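Local coordinates for protein probable zinc protease PqqL (PDB 6OFT) that probably acts as a zinc-dependent periplasmic endopeptidase of the M16 family, the chain here being its first half, at residues A[284-288]-A[307-311]; A[259-265]-A[317-323]; A[289-294]-A[465-469]. All coordinates share one frame. Numbering follows the deposited sequence.

Contact 1 of 3, residues A[284-288]-A[307-311]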
loop_
_atom_site.group_PDB
_atom_site.type_symbol
_atom_site.label_atom_id
_atom_site.label_comp_id
_atom_site.label_asym_id
_atom_site.label_seq_id
_atom_site.Cartn_x
_atom_site.Cartn_y
_atom_site.Cartn_z
ATOM N N VAL A 284 -16.917 -5.842 2.102
ATOM C CA VAL A 284 -16.328 -5.657 0.770
ATOM C C VAL A 284 -16.503 -6.956 -0.031
ATOM O O VAL A 284 -17.058 -6.919 -1.136
ATOM C CB VAL A 284 -14.837 -5.179 0.891
ATOM C CG1 VAL A 284 -14.004 -5.520 -0.343
ATOM C CG2 VAL A 284 -14.754 -3.689 1.206
ATOM N N GLN A 285 -16.097 -8.102 0.550
ATOM C CA GLN A 285 -16.225 -9.399 -0.111
ATOM C C GLN A 285 -17.680 -9.781 -0.405
ATOM O O GLN A 285 -17.960 -10.280 -1.493
ATOM C CB GLN A 285 -15.529 -10.525 0.671
ATOM C CG GLN A 285 -15.557 -11.864 -0.100
ATOM C CD GLN A 285 -14.656 -12.934 0.454
ATOM O OE1 GLN A 285 -13.805 -12.685 1.314
ATOM N NE2 GLN A 285 -14.821 -14.157 -0.046
ATOM N N LEU A 286 -18.594 -9.551 0.552
ATOM C CA LEU A 286 -20.009 -9.888 0.385
ATOM C C LEU A 286 -20.633 -9.105 -0.774
ATOM O O LEU A 286 -21.371 -9.688 -1.570
ATOM C CB LEU A 286 -20.770 -9.681 1.696
ATOM C CG LEU A 286 -20.575 -10.754 2.780
ATOM C CD1 LEU A 286 -20.908 -10.197 4.138
ATOM C CD2 LEU A 286 -21.426 -11.988 2.511
ATOM N N PHE A 287 -20.271 -7.805 -0.910
ATOM C CA PHE A 287 -20.721 -6.954 -2.011
ATOM C C PHE A 287 -20.256 -7.582 -3.339
ATOM O O PHE A 287 -21.065 -7.763 -4.243
ATOM C CB PHE A 287 -20.144 -5.532 -1.866
ATOM C CG PHE A 287 -20.597 -4.589 -2.956
ATOM C CD1 PHE A 287 -19.917 -4.526 -4.175
ATOM C CD2 PHE A 287 -21.701 -3.767 -2.772
ATOM C CE1 PHE A 287 -20.330 -3.649 -5.179
ATOM C CE2 PHE A 287 -22.121 -2.898 -3.785
ATOM C CZ PHE A 287 -21.429 -2.845 -4.977
ATOM N N ASN A 288 -18.945 -7.908 -3.431
ATOM C CA ASN A 288 -18.288 -8.531 -4.588
ATOM C C ASN A 288 -18.964 -9.829 -4.972
ATOM O O ASN A 288 -19.242 -10.042 -6.151
ATOM C CB ASN A 288 -16.789 -8.769 -4.300
ATOM C CG ASN A 288 -16.001 -7.489 -4.263
ATOM O OD1 ASN A 288 -16.486 -6.461 -4.715
ATOM N ND2 ASN A 288 -14.771 -7.512 -3.733
ATOM N N THR A 307 -16.508 -3.936 -8.642
ATOM C CA THR A 307 -15.818 -4.349 -7.413
ATOM C C THR A 307 -16.052 -3.400 -6.231
ATOM O O THR A 307 -16.477 -2.262 -6.402
ATOM C CB THR A 307 -14.300 -4.557 -7.686
ATOM O OG1 THR A 307 -13.715 -5.274 -6.598
ATOM C CG2 THR A 307 -13.538 -3.242 -7.904
ATOM N N ALA A 308 -15.754 -3.887 -5.042
ATOM C CA ALA A 308 -15.734 -3.146 -3.795
ATOM C C ALA A 308 -14.316 -3.376 -3.283
ATOM O O ALA A 308 -13.767 -4.477 -3.441
ATOM C CB ALA A 308 -16.751 -3.691 -2.813
ATOM N N ARG A 309 -13.700 -2.332 -2.742
ATOM C CA ARG A 309 -12.330 -2.414 -2.259
ATOM C C ARG A 309 -12.056 -1.374 -1.205
ATOM O O ARG A 309 -12.696 -0.319 -1.178
ATOM C CB ARG A 309 -11.354 -2.184 -3.423
ATOM C CG ARG A 309 -10.285 -3.256 -3.559
ATOM C CD ARG A 309 -9.121 -2.798 -4.425
ATOM N NE ARG A 309 -9.506 -2.600 -5.825
ATOM C CZ ARG A 309 -8.985 -1.671 -6.622
ATOM N NH1 ARG A 309 -8.054 -0.840 -6.165
ATOM N NH2 ARG A 309 -9.397 -1.557 -7.876
ATOM N N SER A 310 -11.073 -1.673 -0.354
ATOM C CA SER A 310 -10.555 -0.759 0.641
ATOM C C SER A 310 -9.140 -0.389 0.195
ATOM O O SER A 310 -8.413 -1.236 -0.322
ATOM C CB SER A 310 -10.549 -1.386 2.033
ATOM O OG SER A 310 -9.725 -2.536 2.102
ATOM N N VAL A 311 -8.774 0.880 0.344
ATOM C CA VAL A 311 -7.439 1.377 -0.003
ATOM C C VAL A 311 -6.931 2.304 1.107
ATOM O O VAL A 311 -7.717 3.075 1.658
ATOM C CB VAL A 311 -7.382 2.016 -1.436
ATOM C CG1 VAL A 311 -8.278 3.251 -1.566
ATOM C CG2 VAL A 311 -5.947 2.331 -1.869
#
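Helix 284-288 runs almost antiparallel to strand 307-311, at 169°, with the two axes 7.2 Å apart at their closest. Two hydrogen bonds join them, both made by the side-chain amide of Asn288. The backbone N of Ala308 donates to Asn288 OD1 at 2.7 Å. Asn288 ND2 donates to Ala308 O at 3.2 Å. One side chain thus serves both the N-H and the C=O of a single strand residue, as a neighbouring strand would. Strand 303-314 is indeed outermost in its sheet, and on its other side Thr307, Arg309 and Val311 pair with strand 317-326.

The apolar contacts centre on the methyl of Ala308. Phe287 CD1 lies 3.5 Å from Ala308 CB, and Val284 CG1 lies 4.1 Å from it. Val284 CG1 also rests 3.3 Å from Ala308 O. The small Ala308 side chain lets the helix come close, with the CA atoms of Val284 and Ala308 only 5.2 Å apart. Phe287 also meets the ring of Phe322 and reaches Leu338 and Leu342 of helix 331-348.

This is a helix packed along the edge strand of an M16 alpha/beta domain's sheet, with Asn288 bonding to the strand's outer edge.

Contact 2 of 3, residues A[259-265]-A[317-323]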
loop_
_atom_site.group_PDB
_atom_site.type_symbol
_atom_site.label_atom_id
_atom_site.label_comp_id
_atom_site.label_asym_id
_atom_site.label_seq_id
_atom_site.Cartn_x
_atom_site.Cartn_y
_atom_site.Cartn_z
ATOM N N LEU A 259 -18.898 4.847 -5.791
ATOM C CA LEU A 259 -19.157 5.625 -4.555
ATOM C C LEU A 259 -17.988 5.351 -3.600
ATOM O O LEU A 259 -17.723 4.190 -3.365
ATOM C CB LEU A 259 -20.477 5.213 -3.918
ATOM C CG LEU A 259 -20.757 5.818 -2.547
ATOM C CD1 LEU A 259 -20.740 7.326 -2.595
ATOM C CD2 LEU A 259 -22.081 5.342 -1.991
ATOM N N TYR A 260 -17.297 6.381 -3.153
ATOM C CA TYR A 260 -16.161 6.285 -2.245
ATOM C C TYR A 260 -16.535 6.844 -0.884
ATOM O O TYR A 260 -17.102 7.933 -0.805
ATOM C CB TYR A 260 -14.988 7.126 -2.772
ATOM C CG TYR A 260 -14.211 6.535 -3.931
ATOM C CD1 TYR A 260 -14.707 6.594 -5.231
ATOM C CD2 TYR A 260 -12.929 6.019 -3.745
ATOM C CE1 TYR A 260 -13.976 6.098 -6.310
ATOM C CE2 TYR A 260 -12.192 5.509 -4.817
ATOM C CZ TYR A 260 -12.734 5.520 -6.092
ATOM O OH TYR A 260 -12.019 5.011 -7.151
ATOM N N TYR A 261 -16.211 6.109 0.145
ATOM C CA TYR A 261 -16.376 6.549 1.545
ATOM C C TYR A 261 -14.964 6.698 2.130
ATOM O O TYR A 261 -14.117 5.944 1.724
ATOM C CB TYR A 261 -17.195 5.547 2.357
ATOM C CG TYR A 261 -18.671 5.504 2.071
ATOM C CD1 TYR A 261 -19.527 6.463 2.570
ATOM C CD2 TYR A 261 -19.221 4.492 1.316
ATOM C CE1 TYR A 261 -20.883 6.435 2.325
ATOM C CE2 TYR A 261 -20.577 4.442 1.065
ATOM C CZ TYR A 261 -21.411 5.421 1.563
ATOM O OH TYR A 261 -22.745 5.401 1.333
ATOM N N ARG A 262 -14.716 7.640 3.006
ATOM C CA ARG A 262 -13.407 7.809 3.637
ATOM C C ARG A 262 -13.620 7.612 5.128
ATOM O O ARG A 262 -14.575 8.139 5.690
ATOM C CB ARG A 262 -12.772 9.181 3.342
ATOM C CG ARG A 262 -12.599 9.524 1.851
ATOM C CD ARG A 262 -11.651 10.704 1.634
ATOM N NE ARG A 262 -11.867 11.777 2.612
ATOM C CZ ARG A 262 -10.902 12.508 3.158
ATOM N NH1 ARG A 262 -9.633 12.322 2.801
ATOM N NH2 ARG A 262 -11.194 13.436 4.058
ATOM N N LEU A 263 -12.757 6.828 5.764
ATOM C CA LEU A 263 -12.935 6.515 7.192
ATOM C C LEU A 263 -11.609 6.165 7.874
ATOM O O LEU A 263 -10.686 5.729 7.179
ATOM C CB LEU A 263 -13.946 5.341 7.351
ATOM C CG LEU A 263 -13.571 3.974 6.735
ATOM C CD1 LEU A 263 -14.207 2.847 7.504
ATOM C CD2 LEU A 263 -13.985 3.879 5.263
ATOM N N PRO A 264 -11.517 6.249 9.225
ATOM C CA PRO A 264 -10.263 5.855 9.896
ATOM C C PRO A 264 -9.853 4.422 9.600
ATOM O O PRO A 264 -10.703 3.554 9.353
ATOM C CB PRO A 264 -10.588 6.031 11.388
ATOM C CG PRO A 264 -11.661 7.067 11.416
ATOM C CD PRO A 264 -12.504 6.755 10.209
ATOM N N MET A 265 -8.544 4.186 9.575
ATOM C CA MET A 265 -8.026 2.850 9.347
ATOM C C MET A 265 -7.406 2.357 10.645
ATOM O O MET A 265 -6.479 2.991 11.150
ATOM C CB MET A 265 -6.997 2.835 8.216
ATOM C CG MET A 265 -6.455 1.450 7.941
ATOM S SD MET A 265 -5.518 1.425 6.431
ATOM C CE MET A 265 -6.439 0.195 5.511
ATOM N N TYR A 317 -5.793 6.424 7.832
ATOM C CA TYR A 317 -7.029 6.503 7.071
ATOM C C TYR A 317 -7.121 5.644 5.840
ATOM O O TYR A 317 -6.124 5.365 5.173
ATOM C CB TYR A 317 -7.274 7.977 6.668
ATOM C CG TYR A 317 -8.498 8.613 7.297
ATOM C CD1 TYR A 317 -8.527 8.922 8.656
ATOM C CD2 TYR A 317 -9.596 8.974 6.522
ATOM C CE1 TYR A 317 -9.622 9.570 9.228
ATOM C CE2 TYR A 317 -10.699 9.614 7.082
ATOM C CZ TYR A 317 -10.712 9.901 8.439
ATOM O OH TYR A 317 -11.798 10.532 9.002
ATOM N N GLN A 318 -8.363 5.290 5.501
ATOM C CA GLN A 318 -8.687 4.471 4.345
ATOM C C GLN A 318 -9.919 4.964 3.583
ATOM O O GLN A 318 -10.731 5.747 4.093
ATOM C CB GLN A 318 -8.927 3.018 4.793
ATOM C CG GLN A 318 -10.206 2.791 5.617
ATOM C CD GLN A 318 -10.348 1.368 6.074
ATOM O OE1 GLN A 318 -10.171 0.437 5.297
ATOM N NE2 GLN A 318 -10.684 1.161 7.340
ATOM N N SER A 319 -10.071 4.442 2.376
ATOM C CA SER A 319 -11.265 4.640 1.587
ATOM C C SER A 319 -11.842 3.304 1.210
ATOM O O SER A 319 -11.119 2.394 0.792
ATOM C CB SER A 319 -11.011 5.467 0.337
ATOM O OG SER A 319 -12.254 5.718 -0.301
ATOM N N LEU A 320 -13.153 3.185 1.369
ATOM C CA LEU A 320 -13.910 2.022 0.944
ATOM C C LEU A 320 -14.758 2.488 -0.231
ATOM O O LEU A 320 -15.567 3.406 -0.078
ATOM C CB LEU A 320 -14.804 1.515 2.081
ATOM C CG LEU A 320 -14.401 0.232 2.789
ATOM C CD1 LEU A 320 -13.215 0.458 3.693
ATOM C CD2 LEU A 320 -15.540 -0.264 3.641
ATOM N N PHE A 321 -14.537 1.906 -1.419
ATOM C CA PHE A 321 -15.334 2.268 -2.590
ATOM C C PHE A 321 -16.134 1.104 -3.177
ATOM O O PHE A 321 -15.732 -0.056 -3.064
ATOM C CB PHE A 321 -14.497 2.955 -3.673
ATOM C CG PHE A 321 -13.412 2.139 -4.332
ATOM C CD1 PHE A 321 -13.672 1.412 -5.487
ATOM C CD2 PHE A 321 -12.112 2.146 -3.833
ATOM C CE1 PHE A 321 -12.667 0.662 -6.103
ATOM C CE2 PHE A 321 -11.102 1.417 -4.464
ATOM C CZ PHE A 321 -11.382 0.698 -5.607
ATOM N N PHE A 322 -17.243 1.430 -3.850
ATOM C CA PHE A 322 -18.123 0.461 -4.507
ATOM C C PHE A 322 -18.253 0.898 -5.949
ATOM O O PHE A 322 -18.767 1.978 -6.222
ATOM C CB PHE A 322 -19.483 0.379 -3.796
ATOM C CG PHE A 322 -19.364 0.041 -2.327
ATOM C CD1 PHE A 322 -19.290 1.048 -1.367
ATOM C CD2 PHE A 322 -19.317 -1.280 -1.902
ATOM C CE1 PHE A 322 -19.146 0.739 -0.012
ATOM C CE2 PHE A 322 -19.179 -1.594 -0.543
ATOM C CZ PHE A 322 -19.098 -0.583 0.394
ATOM N N ARG A 323 -17.728 0.083 -6.869
ATOM C CA ARG A 323 -17.691 0.392 -8.291
ATOM C C ARG A 323 -18.454 -0.591 -9.166
ATOM O O ARG A 323 -18.431 -1.792 -8.911
ATOM C CB ARG A 323 -16.223 0.504 -8.744
ATOM C CG ARG A 323 -16.032 0.850 -10.230
ATOM C CD ARG A 323 -14.569 0.912 -10.619
ATOM N NE ARG A 323 -13.843 1.974 -9.916
ATOM C CZ ARG A 323 -13.898 3.261 -10.243
ATOM N NH1 ARG A 323 -14.655 3.664 -11.257
ATOM N NH2 ARG A 323 -13.199 4.157 -9.556
HETATM O O HOH W 1 -13.769 10.820 7.221
#
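Three hydrogen-bonded pairs join antiparallel strands 259-264 and 317-323. Leu259 N donates to Phe322 O at 2.9 Å, and Phe322 N to Leu259 O at 2.8 Å. Tyr261 N gives to Leu320 O at 2.8 Å, and Leu320 N to Tyr261 O at 2.9 Å. Leu263 N reaches Gln318 O at 2.8 Å, and Gln318 N reaches Leu263 O at 2.9 Å. Tyr261 O takes a second bond, from Ser319 OG at 2.8 Å.

Past the last hydrogen-bonded pair, Gln318 NE2 donates to Pro264 O at 3.1 Å. A water donates to Arg262 O (3.2 Å) and accepts from Tyr317 OH (2.7 Å); Asn427 ND2 also bonds to Arg262 O. Arg323 NH2 makes a weak bond to Tyr260 OH at 2.8 Å and a salt bridge to Glu433. Arg262 NE makes a salt bridge to Asp429, and NH1 hydrogen-bonds Leu160 O and Ala162 O. Tyr261 OH is hydrogen-bonded to Arg425 and a glycerol, probably from the crystallisation liquor.

Outward, the backbones of Tyr260 and Arg262 pair with Phe431 and Asp429, those of Ser319 and Phe321 with Val311 and Arg309. Both strands therefore lie inside the mixed five-stranded sheet of the second alpha/beta domain in this M16 half.

Contact 3 of 3, residues A[289-294]-A[465-469]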
loop_
_atom_site.group_PDB
_atom_site.type_symbol
_atom_site.label_atom_id
_atom_site.label_comp_id
_atom_site.label_asym_id
_atom_site.label_seq_id
_atom_site.Cartn_x
_atom_site.Cartn_y
_atom_site.Cartn_z
ATOM N N GLN A 289 -19.216 -10.692 -3.966
ATOM C CA GLN A 289 -19.881 -11.992 -4.086
ATOM C C GLN A 289 -21.262 -11.803 -4.720
ATOM O O GLN A 289 -21.506 -12.372 -5.781
ATOM C CB GLN A 289 -19.959 -12.683 -2.699
ATOM C CG GLN A 289 -20.701 -14.021 -2.664
ATOM C CD GLN A 289 -20.486 -14.777 -1.370
ATOM O OE1 GLN A 289 -21.327 -14.767 -0.462
ATOM N NE2 GLN A 289 -19.359 -15.473 -1.265
ATOM N N ARG A 290 -22.120 -10.937 -4.133
ATOM C CA ARG A 290 -23.463 -10.680 -4.661
ATOM C C ARG A 290 -23.455 -10.183 -6.094
ATOM O O ARG A 290 -24.171 -10.747 -6.909
ATOM C CB ARG A 290 -24.286 -9.755 -3.758
ATOM C CG ARG A 290 -25.774 -10.032 -3.935
ATOM C CD ARG A 290 -26.631 -9.192 -3.043
ATOM N NE ARG A 290 -26.742 -9.760 -1.704
ATOM C CZ ARG A 290 -27.395 -9.170 -0.715
ATOM N NH1 ARG A 290 -28.011 -8.014 -0.915
ATOM N NH2 ARG A 290 -27.443 -9.733 0.482
ATOM N N LEU A 291 -22.611 -9.181 -6.422
ATOM C CA LEU A 291 -22.510 -8.658 -7.787
ATOM C C LEU A 291 -22.094 -9.737 -8.797
ATOM O O LEU A 291 -22.702 -9.826 -9.869
ATOM C CB LEU A 291 -21.560 -7.445 -7.855
ATOM C CG LEU A 291 -21.525 -6.681 -9.190
ATOM C CD1 LEU A 291 -22.872 -6.027 -9.510
ATOM C CD2 LEU A 291 -20.437 -5.635 -9.184
ATOM N N GLN A 292 -21.079 -10.558 -8.450
ATOM C CA GLN A 292 -20.589 -11.641 -9.304
ATOM C C GLN A 292 -21.624 -12.744 -9.503
ATOM O O GLN A 292 -21.675 -13.324 -10.587
ATOM C CB GLN A 292 -19.269 -12.226 -8.785
ATOM C CG GLN A 292 -18.042 -11.365 -9.094
ATOM C CD GLN A 292 -17.857 -11.090 -10.574
ATOM O OE1 GLN A 292 -17.978 -9.946 -11.036
ATOM N NE2 GLN A 292 -17.568 -12.131 -11.352
ATOM N N GLU A 293 -22.454 -13.014 -8.472
ATOM C CA GLU A 293 -23.524 -14.018 -8.509
ATOM C C GLU A 293 -24.629 -13.546 -9.455
ATOM O O GLU A 293 -25.159 -14.353 -10.223
ATOM C CB GLU A 293 -24.106 -14.253 -7.103
ATOM C CG GLU A 293 -23.224 -15.034 -6.138
ATOM C CD GLU A 293 -23.616 -14.974 -4.665
ATOM O OE1 GLU A 293 -24.242 -13.976 -4.237
ATOM O OE2 GLU A 293 -23.282 -15.933 -3.933
ATOM N N ARG A 294 -24.968 -12.234 -9.401
ATOM C CA ARG A 294 -25.977 -11.609 -10.258
ATOM C C ARG A 294 -25.517 -11.559 -11.721
ATOM O O ARG A 294 -26.328 -11.794 -12.618
ATOM C CB ARG A 294 -26.353 -10.210 -9.745
ATOM C CG ARG A 294 -27.170 -10.233 -8.454
ATOM C CD ARG A 294 -27.810 -8.893 -8.154
ATOM N NE ARG A 294 -29.058 -9.062 -7.410
ATOM C CZ ARG A 294 -29.318 -8.511 -6.226
ATOM N NH1 ARG A 294 -30.480 -8.733 -5.627
ATOM N NH2 ARG A 294 -28.421 -7.724 -5.639
ATOM N N ALA A 465 -35.435 -9.259 -0.977
ATOM C CA ALA A 465 -34.253 -9.814 -0.327
ATOM C C ALA A 465 -33.541 -10.748 -1.278
ATOM O O ALA A 465 -34.186 -11.512 -2.000
ATOM C CB ALA A 465 -34.645 -10.564 0.935
ATOM N N TYR A 466 -32.215 -10.657 -1.316
ATOM C CA TYR A 466 -31.424 -11.522 -2.171
ATOM C C TYR A 466 -31.331 -12.916 -1.549
ATOM O O TYR A 466 -31.137 -13.049 -0.339
ATOM C CB TYR A 466 -30.027 -10.929 -2.411
ATOM C CG TYR A 466 -29.124 -11.841 -3.210
ATOM C CD1 TYR A 466 -29.196 -11.884 -4.599
ATOM C CD2 TYR A 466 -28.228 -12.694 -2.575
ATOM C CE1 TYR A 466 -28.389 -12.745 -5.337
ATOM C CE2 TYR A 466 -27.413 -13.556 -3.301
ATOM C CZ TYR A 466 -27.488 -13.570 -4.683
ATOM O OH TYR A 466 -26.672 -14.418 -5.384
ATOM N N VAL A 467 -31.460 -13.954 -2.384
ATOM C CA VAL A 467 -31.365 -15.333 -1.917
ATOM C C VAL A 467 -30.094 -15.986 -2.455
ATOM O O VAL A 467 -29.898 -16.060 -3.672
ATOM C CB VAL A 467 -32.648 -16.168 -2.176
ATOM C CG1 VAL A 467 -32.483 -17.606 -1.685
ATOM C CG2 VAL A 467 -33.865 -15.522 -1.519
ATOM N N PHE A 468 -29.225 -16.441 -1.531
ATOM C CA PHE A 468 -27.977 -17.133 -1.846
ATOM C C PHE A 468 -28.305 -18.464 -2.563
ATOM O O PHE A 468 -29.167 -19.204 -2.077
ATOM C CB PHE A 468 -27.163 -17.374 -0.560
ATOM C CG PHE A 468 -25.824 -18.049 -0.754
ATOM C CD1 PHE A 468 -24.740 -17.348 -1.272
ATOM C CD2 PHE A 468 -25.640 -19.377 -0.392
ATOM C CE1 PHE A 468 -23.502 -17.971 -1.441
ATOM C CE2 PHE A 468 -24.400 -20.000 -0.560
ATOM C CZ PHE A 468 -23.343 -19.294 -1.091
ATOM N N PRO A 469 -27.697 -18.749 -3.745
ATOM C CA PRO A 469 -28.031 -19.996 -4.463
ATOM C C PRO A 469 -27.426 -21.247 -3.825
ATOM O O PRO A 469 -26.285 -21.231 -3.369
ATOM C CB PRO A 469 -27.482 -19.758 -5.880
ATOM C CG PRO A 469 -26.984 -18.328 -5.903
ATOM C CD PRO A 469 -26.689 -17.969 -4.486
#
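Tyr466 is the main anchor of the last modelled residues of this half on helix 289-294; the whole protein continues beyond them. Its chi1 is t (176°), which extends the ring to the helix. There it meets Arg290, Glu293 and Arg294.

Arg290 is t at chi1 and chi2, so its chain runs out straight beneath the ring. Arg290 CG lies 3.7 Å from the centroid of the Tyr466 ring and 4° off the ring normal, a CH-pi contact. The m turn at chi3 carries the guanidinium on, with Arg290 NE 3.4 Å from Tyr466 CD2. Its charge is answered by a salt bridge to Glu354, and Gly349 O accepts a further hydrogen bond.

Arg294 has chi1 m and then extends. Its NH1 comes to 3.6 Å from Tyr466 CD1, at the ring edge. Glu293 is m at chi1 and t at chi2, which points its carboxylate at segment 465-469. Tyr466 OH donates a weak hydrogen bond to Glu293 OE1 at 2.7 Å. Glu293 OE2 lies 3.2 Å from Phe468 CE1.

Phe468 also has chi1 t (-178°) and reaches Gln289, with Phe468 CE1 4.0 Å from Gln289 OE1. Beyond the helix, it touches Asp357 of helix 352-371.

This is a surface contact in which an irregular segment docks through two aromatic side chains onto a polar face of helix 271-296.

Overall arrangement
Contacts 1 and 2 share one sheet, with centres 10 Å apart. Strand 303-314 is its edge, strand 317-326 comes next, then strand 256-264. The two contacts are tied by probable hydrogen bonds, Thr307 O to Arg323 N at 2.7 Å and Val311 O to Ser319 N at 2.8 Å. Phe287 CD2 also packs 3.6 Å from Phe322 CD2. Contacts 1 and 3 use successive parts of helix 271-296, with centres 14 Å apart. That helix meets both the sheet edge and the last modelled residues. Contacts 2 and 3 have centres 23 Å apart; their nearest atoms are about 4 Å apart, but they do not touch. All lie away from the predicted zinc site (His54, His58, Glu134).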